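Local coordinates for protein putative fructose-bisphosphate aldolase (PDB 3PM6) that is probably a class II fructose-bisphosphate aldolase, a zinc-binding protein built as a TIM barrel, at residues P190-V195 against E209-I214; A149-I154 against V170-E175. One frame throughout, in Å; residues are numbered along the deposited sequence.

Contact 1: P190-V195 against E209-I214; sequences PAFGNV and ERLQRI
Phe192 and Leu211 meet with CG of each placed by its first torsion. Phe192 CG lies between its backbone N and its carbonyl carbon (chi1 66°). Leu211 CG is anti to its backbone N (chi1 -177°). The Leu211 side chain lies against one face of the Phe192 ring. Its CD1 sits over the ring centre, 4.2 Å from the centroid and only 6° off the normal, as a CH-pi contact. The other methyl, Leu211 CD2, touches the ring atom Phe192 CE2 at 3.8 Å. Leu211 CB is 3.9 Å from Phe192 CD2.

Leu211 CD1 also packs on the Pro190 ring, 4.0 Å from Pro190 CG. One helical turn further on, Ile214 CD1 meets Pro190 CB at 3.9 Å. Arg210 takes part through its aliphatic chain: its CD lies 3.8 Å from Phe192 CB. Its polar end is engaged by Thr172, whose O accepts a bond from Arg210 NH1.

The loop is also braced from within. Phe192 N bonds to Asn194 OD1 at 3.0 Å. The bond is nearly straight, with its donor almost along the C=O axis of the Asn194 side chain. Asn194 ND2 bonds in turn to the O of His227, a zinc ligand. This amide ties the backbone beside the Phe192 ring to that of a metal-binding residue.

The contact joins the loop after strand 187-188 to helix 208-218 of the TIM barrel. The Pro190 side chain is about 10 Å from the zinc ion. Between 190-195 and 209-214 the chemistry is apolar: a leucine methyl lies over the Phe192 ring, the rest is mostly carbon on carbon, and the grip comes from shape and burial. Directed polar bonds run within each segment or to other parts of the chain.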
loop_
_atom_site.group_PDB
_atom_site.type_symbol
_atom_site.label_atom_id
_atom_site.label_comp_id
_atom_site.label_asym_id
_atom_site.label_seq_id
_atom_site.Cartn_x
_atom_site.Cartn_y
_atom_site.Cartn_z
ATOM N N PRO A 190 -5.744 -22.297 -18.790
ATOM C CA PRO A 190 -6.679 -22.867 -19.753
ATOM C C PRO A 190 -8.131 -22.495 -19.466
ATOM O O PRO A 190 -8.509 -22.294 -18.317
ATOM C CB PRO A 190 -6.453 -24.391 -19.630
ATOM C CG PRO A 190 -5.829 -24.612 -18.191
ATOM C CD PRO A 190 -5.070 -23.305 -17.927
ATOM N N ALA A 191 -8.922 -22.399 -20.530
ATOM C CA ALA A 191 -10.385 -22.302 -20.461
ATOM C C ALA A 191 -10.974 -23.720 -20.568
ATOM O O ALA A 191 -10.854 -24.373 -21.597
ATOM C CB ALA A 191 -10.913 -21.408 -21.587
ATOM N N PHE A 192 -11.594 -24.214 -19.506
ATOM C CA PHE A 192 -12.090 -25.579 -19.549
ATOM C C PHE A 192 -13.407 -25.702 -18.807
ATOM O O PHE A 192 -13.705 -26.754 -18.274
ATOM C CB PHE A 192 -11.023 -26.580 -19.053
ATOM C CG PHE A 192 -10.677 -26.447 -17.589
ATOM C CD1 PHE A 192 -9.870 -25.396 -17.144
ATOM C CD2 PHE A 192 -11.140 -27.398 -16.657
ATOM C CE1 PHE A 192 -9.544 -25.262 -15.798
ATOM C CE2 PHE A 192 -10.804 -27.293 -15.280
ATOM C CZ PHE A 192 -10.020 -26.225 -14.847
ATOM N N GLY A 193 -14.188 -24.615 -18.793
ATOM C CA GLY A 193 -15.491 -24.560 -18.105
ATOM C C GLY A 193 -15.508 -23.573 -16.941
ATOM O O GLY A 193 -16.578 -23.166 -16.460
ATOM N N ASN A 194 -14.323 -23.184 -16.481
ATOM C CA ASN A 194 -14.214 -22.123 -15.490
ATOM C C ASN A 194 -14.672 -20.758 -16.059
ATOM O O ASN A 194 -14.710 -20.560 -17.284
ATOM C CB ASN A 194 -12.815 -22.051 -14.881
ATOM C CG ASN A 194 -11.715 -21.992 -15.920
ATOM O OD1 ASN A 194 -11.879 -22.439 -17.060
ATOM N ND2 ASN A 194 -10.569 -21.461 -15.522
ATOM N N VAL A 195 -15.065 -19.863 -15.155
ATOM C CA VAL A 195 -15.711 -18.587 -15.487
ATOM C C VAL A 195 -15.217 -17.601 -14.433
ATOM O O VAL A 195 -15.067 -17.942 -13.229
ATOM C CB VAL A 195 -17.287 -18.713 -15.415
ATOM C CG1 VAL A 195 -17.944 -17.402 -15.238
ATOM C CG2 VAL A 195 -17.863 -19.347 -16.634
ATOM N N GLU A 209 -11.701 -33.798 -18.165
ATOM C CA GLU A 209 -11.120 -34.550 -19.282
ATOM C C GLU A 209 -10.330 -33.626 -20.214
ATOM O O GLU A 209 -9.185 -33.922 -20.547
ATOM C CB GLU A 209 -12.199 -35.340 -20.043
ATOM C CG GLU A 209 -12.616 -36.617 -19.291
ATOM C CD GLU A 209 -13.844 -37.292 -19.900
ATOM O OE1 GLU A 209 -14.234 -36.913 -21.036
ATOM O OE2 GLU A 209 -14.413 -38.209 -19.255
ATOM N N ARG A 210 -10.943 -32.503 -20.602
ATOM C CA ARG A 210 -10.274 -31.480 -21.397
ATOM C C ARG A 210 -8.978 -31.062 -20.685
ATOM O O ARG A 210 -7.901 -31.042 -21.286
ATOM C CB ARG A 210 -11.197 -30.271 -21.577
ATOM C CG ARG A 210 -10.624 -29.136 -22.411
ATOM C CD ARG A 210 -11.657 -28.012 -22.565
ATOM N NE ARG A 210 -12.791 -28.427 -23.389
ATOM C CZ ARG A 210 -12.809 -28.386 -24.728
ATOM N NH1 ARG A 210 -11.747 -27.937 -25.400
ATOM N NH2 ARG A 210 -13.897 -28.789 -25.395
ATOM N N LEU A 211 -9.090 -30.779 -19.390
ATOM C CA LEU A 211 -7.944 -30.379 -18.599
ATOM C C LEU A 211 -6.805 -31.397 -18.661
ATOM O O LEU A 211 -5.688 -31.013 -18.954
ATOM C CB LEU A 211 -8.356 -30.104 -17.140
ATOM C CG LEU A 211 -7.235 -29.615 -16.250
ATOM C CD1 LEU A 211 -6.659 -28.313 -16.859
ATOM C CD2 LEU A 211 -7.733 -29.423 -14.781
ATOM N N GLN A 212 -7.081 -32.688 -18.405
ATOM C CA GLN A 212 -6.009 -33.725 -18.446
ATOM C C GLN A 212 -5.403 -33.808 -19.855
ATOM O O GLN A 212 -4.189 -33.864 -19.979
ATOM C CB GLN A 212 -6.449 -35.098 -17.855
ATOM C CG GLN A 212 -5.375 -36.294 -17.795
ATOM C CD GLN A 212 -3.948 -35.982 -17.155
ATOM O OE1 GLN A 212 -2.937 -36.074 -17.842
ATOM N NE2 GLN A 212 -3.886 -35.681 -15.885
ATOM N N ARG A 213 -6.238 -33.728 -20.894
ATOM C CA ARG A 213 -5.772 -33.709 -22.300
ATOM C C ARG A 213 -4.762 -32.585 -22.550
ATOM O O ARG A 213 -3.730 -32.795 -23.197
ATOM C CB ARG A 213 -6.956 -33.569 -23.290
ATOM C CG ARG A 213 -7.509 -34.879 -23.771
ATOM C CD ARG A 213 -8.749 -34.733 -24.618
ATOM N NE ARG A 213 -9.692 -35.764 -24.203
ATOM C CZ ARG A 213 -10.923 -35.528 -23.765
ATOM N NH1 ARG A 213 -11.381 -34.279 -23.755
ATOM N NH2 ARG A 213 -11.703 -36.546 -23.385
ATOM N N ILE A 214 -5.069 -31.406 -22.020
ATOM C CA ILE A 214 -4.140 -30.269 -22.017
ATOM C C ILE A 214 -2.856 -30.582 -21.264
ATOM O O ILE A 214 -1.752 -30.378 -21.769
ATOM C CB ILE A 214 -4.831 -29.007 -21.442
ATOM C CG1 ILE A 214 -6.044 -28.637 -22.315
ATOM C CG2 ILE A 214 -3.821 -27.826 -21.266
ATOM C CD1 ILE A 214 -7.004 -27.727 -21.653
#

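Contact 2: A149-I154 against V170-E175; sequences AEPGRI and VLTTPE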
loop_
_atom_site.group_PDB
_atom_site.type_symbol
_atom_site.label_atom_id
_atom_site.label_comp_id
_atom_site.label_asym_id
_atom_site.label_seq_id
_atom_site.Cartn_x
_atom_site.Cartn_y
_atom_site.Cartn_z
ATOM N N ALA A 149 -0.048 -16.905 -20.291
ATOM C CA ALA A 149 -0.945 -16.566 -21.366
ATOM C C ALA A 149 -2.179 -17.439 -21.310
ATOM O O ALA A 149 -2.205 -18.451 -20.597
ATOM C CB ALA A 149 -0.240 -16.711 -22.708
ATOM N N GLU A 150 -3.216 -17.001 -22.014
ATOM C CA GLU A 150 -4.508 -17.704 -22.027
ATOM C C GLU A 150 -4.857 -18.257 -23.409
ATOM O O GLU A 150 -5.347 -17.524 -24.293
ATOM C CB GLU A 150 -5.618 -16.768 -21.569
ATOM C CG GLU A 150 -6.985 -17.429 -21.436
ATOM C CD GLU A 150 -7.988 -16.499 -20.733
ATOM O OE1 GLU A 150 -7.646 -15.905 -19.699
ATOM O OE2 GLU A 150 -9.123 -16.390 -21.200
ATOM N N PRO A 151 -4.664 -19.565 -23.601
ATOM C CA PRO A 151 -4.931 -20.163 -24.921
ATOM C C PRO A 151 -6.408 -20.459 -25.054
ATOM O O PRO A 151 -6.801 -21.618 -25.240
ATOM C CB PRO A 151 -4.136 -21.466 -24.875
ATOM C CG PRO A 151 -4.051 -21.814 -23.436
ATOM C CD PRO A 151 -4.249 -20.569 -22.614
ATOM N N GLY A 152 -7.228 -19.421 -24.968
ATOM C CA GLY A 152 -8.683 -19.606 -25.093
ATOM C C GLY A 152 -9.318 -18.328 -24.629
ATOM O O GLY A 152 -8.643 -17.302 -24.627
ATOM N N ARG A 153 -10.595 -18.374 -24.261
ATOM C CA ARG A 153 -11.284 -17.212 -23.694
ATOM C C ARG A 153 -12.237 -17.618 -22.567
ATOM O O ARG A 153 -13.321 -18.157 -22.818
ATOM C CB ARG A 153 -12.066 -16.441 -24.759
ATOM C CG ARG A 153 -12.508 -15.047 -24.270
ATOM C CD ARG A 153 -13.317 -14.348 -25.361
ATOM N NE ARG A 153 -12.448 -14.147 -26.522
ATOM C CZ ARG A 153 -12.816 -14.323 -27.788
ATOM N NH1 ARG A 153 -14.062 -14.718 -28.094
ATOM N NH2 ARG A 153 -11.930 -14.091 -28.755
ATOM N N ILE A 154 -11.790 -17.359 -21.338
ATOM C CA ILE A 154 -12.615 -17.415 -20.155
ATOM C C ILE A 154 -13.599 -16.250 -20.199
ATOM O O ILE A 154 -13.231 -15.093 -20.497
ATOM C CB ILE A 154 -11.727 -17.424 -18.849
ATOM C CG1 ILE A 154 -10.790 -18.641 -18.863
ATOM C CG2 ILE A 154 -12.609 -17.494 -17.601
ATOM C CD1 ILE A 154 -9.623 -18.569 -17.862
ATOM N N VAL A 170 -14.328 -19.410 -25.516
ATOM C CA VAL A 170 -13.474 -20.317 -26.309
ATOM C C VAL A 170 -12.732 -21.254 -25.343
ATOM O O VAL A 170 -11.812 -20.834 -24.604
ATOM C CB VAL A 170 -12.450 -19.590 -27.250
ATOM C CG1 VAL A 170 -11.615 -20.616 -28.074
ATOM C CG2 VAL A 170 -13.133 -18.606 -28.201
ATOM N N LEU A 171 -13.152 -22.522 -25.372
ATOM C CA LEU A 171 -12.507 -23.622 -24.666
ATOM C C LEU A 171 -11.139 -24.006 -25.202
ATOM O O LEU A 171 -10.907 -24.051 -26.412
ATOM C CB LEU A 171 -13.427 -24.858 -24.658
ATOM C CG LEU A 171 -14.776 -24.682 -23.949
ATOM C CD1 LEU A 171 -15.605 -25.996 -24.009
ATOM C CD2 LEU A 171 -14.590 -24.209 -22.481
ATOM N N THR A 172 -10.229 -24.338 -24.298
ATOM C CA THR A 172 -8.851 -24.596 -24.707
ATOM C C THR A 172 -8.664 -26.028 -25.192
ATOM O O THR A 172 -9.088 -26.956 -24.524
ATOM C CB THR A 172 -7.881 -24.338 -23.536
ATOM O OG1 THR A 172 -7.922 -22.945 -23.171
ATOM C CG2 THR A 172 -6.492 -24.708 -23.927
ATOM N N THR A 173 -8.010 -26.195 -26.346
ATOM C CA THR A 173 -7.645 -27.513 -26.842
ATOM C C THR A 173 -6.166 -27.745 -26.613
ATOM O O THR A 173 -5.408 -26.787 -26.439
ATOM C CB THR A 173 -7.946 -27.657 -28.363
ATOM O OG1 THR A 173 -7.219 -26.652 -29.101
ATOM C CG2 THR A 173 -9.460 -27.503 -28.624
ATOM N N PRO A 174 -5.734 -29.026 -26.615
ATOM C CA PRO A 174 -4.299 -29.303 -26.628
ATOM C C PRO A 174 -3.591 -28.615 -27.790
ATOM O O PRO A 174 -2.470 -28.162 -27.623
ATOM C CB PRO A 174 -4.228 -30.839 -26.802
ATOM C CG PRO A 174 -5.468 -31.316 -26.200
ATOM C CD PRO A 174 -6.523 -30.270 -26.501
ATOM N N GLU A 175 -4.239 -28.529 -28.951
ATOM C CA GLU A 175 -3.552 -27.957 -30.108
ATOM C C GLU A 175 -3.309 -26.444 -29.930
ATOM O O GLU A 175 -2.188 -25.972 -30.171
ATOM C CB GLU A 175 -4.243 -28.304 -31.444
#
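Arg153 and Val170 form a single antiparallel, hydrogen-bonded pair. Arg153 N donates to Val170 O at 2.8 Å, and Val170 N donates to Arg153 O at 3.1 Å. Both bonds lie in the carbonyl plane, on a lone pair.

Further along, Thr172 OG1 donates to Pro151 O at 2.7 Å. It approaches from above the carbonyl plane, 58° out of it. OG1 is anti to the Thr172 carbonyl carbon (chi1 -64°), while Thr172 CG2 packs 3.8 Å from Pro151 CG. The same hydroxyl accepts from Ala191 N. Between these bonds, Gly152 CA lies 3.4 Å from Val170 O.

Within 149-154, Ile154 N donates to Glu150 OE2 at 2.8 Å, on the anti side of the carboxylate and 31° out of its plane. Val170 CG2 lies over one face of the Arg153 guanidinium, toward its rim. That group spends NE, NH1 and NH2 on the carbonyl oxygens of Ser122, Glu168 and Phe124.

The loop after strand 146-149 is thus laced to the lead-in of helix 174-181, which Thr173 caps. The chemistry is directional: the backbone pair and the Thr172 hydroxyl set how the segments sit on each other, while the guanidinium ties Arg153 to chain outside them.

How the contacts relate
Both contacts are buried, and both tie a loop that follows a barrel strand to a later part of the chain. Contact 2 joins its loop to the approach of helix 174-181. Contact 1 joins its loop to helix 208-218 itself. Their chemistry differs accordingly: loop meets loop mainly through hydrogen bonds in contact 2, whereas loop meets helix through apolar packing in contact 1. Their centres are 8 Å apart, and they touch directly. Thr172 N and Ala191 O, 2.8 Å apart, probably form a hydrogen bond. Thr172 also packs on Ile214, so this residue of contact 2 reaches both segments of contact 1.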